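Local coordinates for peptidoglycan recognition protein 3 (Branchiostoma belcheri tsingtauense, PDB 4Z8I) that probably recognises bacterial peptidoglycan and cleaves it as a zinc-dependent N-acetylmuramoyl-L-alanine amidase, an activity augmented by fusion with a chitin-binding domain, at residues P88-H93 and G196-H202. Residues are numbered along the deposited sequence; the frame is centred on the assembly and turned at random.
Sequences PKVVIH and GYSLYGH. With ZN (zinc ion), chain B.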
loop_
_atom_site.group_PDB
_atom_site.type_symbol
_atom_site.label_atom_id
_atom_site.label_comp_id
_atom_site.label_asym_id
_atom_site.label_seq_id
_atom_site.Cartn_x
_atom_site.Cartn_y
_atom_site.Cartn_z
ATOM N N PRO A 88 13.195 -4.278 -5.685
ATOM C CA PRO A 88 12.976 -3.992 -7.106
ATOM C C PRO A 88 11.508 -3.974 -7.502
ATOM O O PRO A 88 11.119 -3.135 -8.311
ATOM C CB PRO A 88 13.653 -5.173 -7.814
ATOM C CG PRO A 88 14.589 -5.737 -6.826
ATOM C CD PRO A 88 13.976 -5.510 -5.487
ATOM N N LYS A 89 10.705 -4.883 -6.957
ATOM C CA LYS A 89 9.350 -5.055 -7.470
ATOM C C LYS A 89 8.259 -5.308 -6.422
ATOM O O LYS A 89 8.535 -5.751 -5.312
ATOM C CB LYS A 89 9.343 -6.139 -8.552
ATOM C CG LYS A 89 10.196 -7.354 -8.238
ATOM C CD LYS A 89 10.568 -8.125 -9.504
ATOM C CE LYS A 89 11.795 -7.539 -10.175
ATOM N NZ LYS A 89 12.260 -8.364 -11.323
ATOM N N VAL A 90 7.015 -5.011 -6.791
ATOM C CA VAL A 90 5.871 -5.185 -5.896
ATOM C C VAL A 90 4.864 -6.148 -6.514
ATOM O O VAL A 90 4.433 -5.954 -7.654
ATOM C CB VAL A 90 5.166 -3.842 -5.621
ATOM C CG1 VAL A 90 4.018 -4.033 -4.647
ATOM C CG2 VAL A 90 6.151 -2.830 -5.075
ATOM N N VAL A 91 4.498 -7.188 -5.766
ATOM C CA VAL A 91 3.555 -8.191 -6.254
ATOM C C VAL A 91 2.226 -8.066 -5.516
ATOM O O VAL A 91 2.195 -8.000 -4.285
ATOM C CB VAL A 91 4.115 -9.619 -6.093
ATOM C CG1 VAL A 91 3.175 -10.636 -6.706
ATOM C CG2 VAL A 91 5.481 -9.721 -6.742
ATOM N N ILE A 92 1.132 -8.025 -6.271
ATOM C CA ILE A 92 -0.194 -7.853 -5.689
ATOM C C ILE A 92 -0.945 -9.182 -5.616
ATOM O O ILE A 92 -1.001 -9.931 -6.595
ATOM C CB ILE A 92 -1.022 -6.828 -6.484
ATOM C CG1 ILE A 92 -0.304 -5.478 -6.515
ATOM C CG2 ILE A 92 -2.415 -6.677 -5.886
ATOM C CD1 ILE A 92 -0.130 -4.846 -5.148
ATOM N N HIS A 93 -1.522 -9.465 -4.452
ATOM C CA HIS A 93 -2.221 -10.724 -4.224
ATOM C C HIS A 93 -3.664 -10.485 -3.809
ATOM O O HIS A 93 -4.010 -9.395 -3.353
ATOM C CB HIS A 93 -1.518 -11.524 -3.126
ATOM C CG HIS A 93 -0.178 -12.055 -3.525
ATOM N ND1 HIS A 93 -0.013 -13.301 -4.090
ATOM C CD2 HIS A 93 1.060 -11.514 -3.439
ATOM C CE1 HIS A 93 1.268 -13.504 -4.337
ATOM N NE2 HIS A 93 1.940 -12.433 -3.952
ATOM N N GLY A 196 12.055 3.400 -9.038
ATOM C CA GLY A 196 11.838 2.789 -10.335
ATOM C C GLY A 196 11.416 1.342 -10.183
ATOM O O GLY A 196 11.931 0.460 -10.869
ATOM N N TYR A 197 10.471 1.102 -9.277
ATOM C CA TYR A 197 10.003 -0.249 -8.998
ATOM C C TYR A 197 9.062 -0.750 -10.087
ATOM O O TYR A 197 8.497 0.038 -10.842
ATOM C CB TYR A 197 9.319 -0.319 -7.625
ATOM C CG TYR A 197 7.949 0.318 -7.567
ATOM C CD1 TYR A 197 6.805 -0.424 -7.841
ATOM C CD2 TYR A 197 7.796 1.656 -7.220
ATOM C CE1 TYR A 197 5.552 0.148 -7.790
ATOM C CE2 TYR A 197 6.543 2.237 -7.164
ATOM C CZ TYR A 197 5.428 1.477 -7.452
ATOM O OH TYR A 197 4.179 2.045 -7.398
ATOM N N SER A 198 8.899 -2.066 -10.163
ATOM C CA SER A 198 7.956 -2.660 -11.099
ATOM C C SER A 198 6.791 -3.281 -10.341
ATOM O O SER A 198 6.988 -3.959 -9.332
ATOM C CB SER A 198 8.645 -3.712 -11.970
ATOM O OG SER A 198 9.630 -3.120 -12.797
ATOM N N LEU A 199 5.577 -3.045 -10.824
ATOM C CA LEU A 199 4.386 -3.582 -10.179
ATOM C C LEU A 199 3.873 -4.809 -10.927
ATOM O O LEU A 199 3.628 -4.753 -12.133
ATOM C CB LEU A 199 3.288 -2.516 -10.104
ATOM C CG LEU A 199 1.975 -2.928 -9.434
ATOM C CD1 LEU A 199 2.133 -2.983 -7.926
ATOM C CD2 LEU A 199 0.850 -1.987 -9.821
ATOM N N TYR A 200 3.713 -5.916 -10.210
ATOM C CA TYR A 200 3.201 -7.145 -10.808
ATOM C C TYR A 200 1.933 -7.608 -10.103
ATOM O O TYR A 200 1.741 -7.349 -8.915
ATOM C CB TYR A 200 4.232 -8.278 -10.709
ATOM C CG TYR A 200 5.563 -8.011 -11.366
ATOM C CD1 TYR A 200 6.524 -7.226 -10.744
ATOM C CD2 TYR A 200 5.875 -8.574 -12.595
ATOM C CE1 TYR A 200 7.745 -6.991 -11.340
ATOM C CE2 TYR A 200 7.099 -8.343 -13.197
ATOM C CZ TYR A 200 8.029 -7.551 -12.561
ATOM O OH TYR A 200 9.250 -7.314 -13.145
ATOM N N GLY A 201 1.072 -8.300 -10.840
ATOM C CA GLY A 201 0.047 -9.119 -10.222
ATOM C C GLY A 201 0.678 -10.481 -10.006
ATOM O O GLY A 201 1.686 -10.794 -10.639
ATOM N N HIS A 202 0.109 -11.290 -9.119
ATOM C CA HIS A 202 0.671 -12.612 -8.844
ATOM C C HIS A 202 0.704 -13.471 -10.109
ATOM O O HIS A 202 1.663 -14.206 -10.343
ATOM C CB HIS A 202 -0.122 -13.312 -7.739
ATOM C CG HIS A 202 0.505 -14.581 -7.252
ATOM N ND1 HIS A 202 -0.145 -15.455 -6.407
ATOM C CD2 HIS A 202 1.726 -15.121 -7.481
ATOM C CE1 HIS A 202 0.646 -16.479 -6.141
ATOM N NE2 HIS A 202 1.787 -16.301 -6.782
HETATM ZN ZN ZN B . -1.238 -14.561 -5.052
HETATM O O HOH W 1 -1.201 -15.833 -3.569
#
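His93, with its CG beside the backbone N (chi1 -69°), and His202, with CG turned opposite its own N (chi1 -171°), turn their ND1 atoms onto one zinc ion at the C-terminal ends of two adjacent parallel strands. This pairing of 87-94 with 197-201 lies in the mixed sheet of the peptidoglycan recognition protein amidase fold, 197-201 forming an edge strand and 158-163 flanking 87-94 across the sheet. The ladder is regular: Ser198 N bonds to Pro88 O, Val90 N to Ser198 O (2.8 Å), Tyr200 N to Val90 O in a nearly straight bond (2.7 Å), and Ile92 N to Tyr200 O. A weak bond from His202 N to Ile92 O ends it beside the metal.

On one face, Lys89 crosses the Tyr200 ring obliquely, its CB at the ring edge, 3.3 Å from CE1 of Tyr200, while a bend at chi3 carries the rest of the chain past the phenol. Cutting Tyr200 back to an alanine would probably leave Lys89 CB and CD without the aromatic carbon they rest on. Nearer the zinc, Val91 sets CG1 against His202 CA. On the other face Leu199 CD1 reaches between Val90 and Ile92, 3.8 Å from Ile92 CG1; at the strand's start, Val90 CG2 meets Tyr197 CD1 obliquely. Helix 174-190 packs against the Tyr197 ring through Ile184 and Val188.

Cys210 and a water complete the zinc site. His93 NE2 is hydrogen-bonded to His150 ND1, so that the ring is held at both nitrogens, by the metal and by His150. The two imidazole planes meet at 56°, with CE1 of His93 over one face of the His202 ring, and each ND1, that of His93 and that of His202, binds zinc at 2.0 Å.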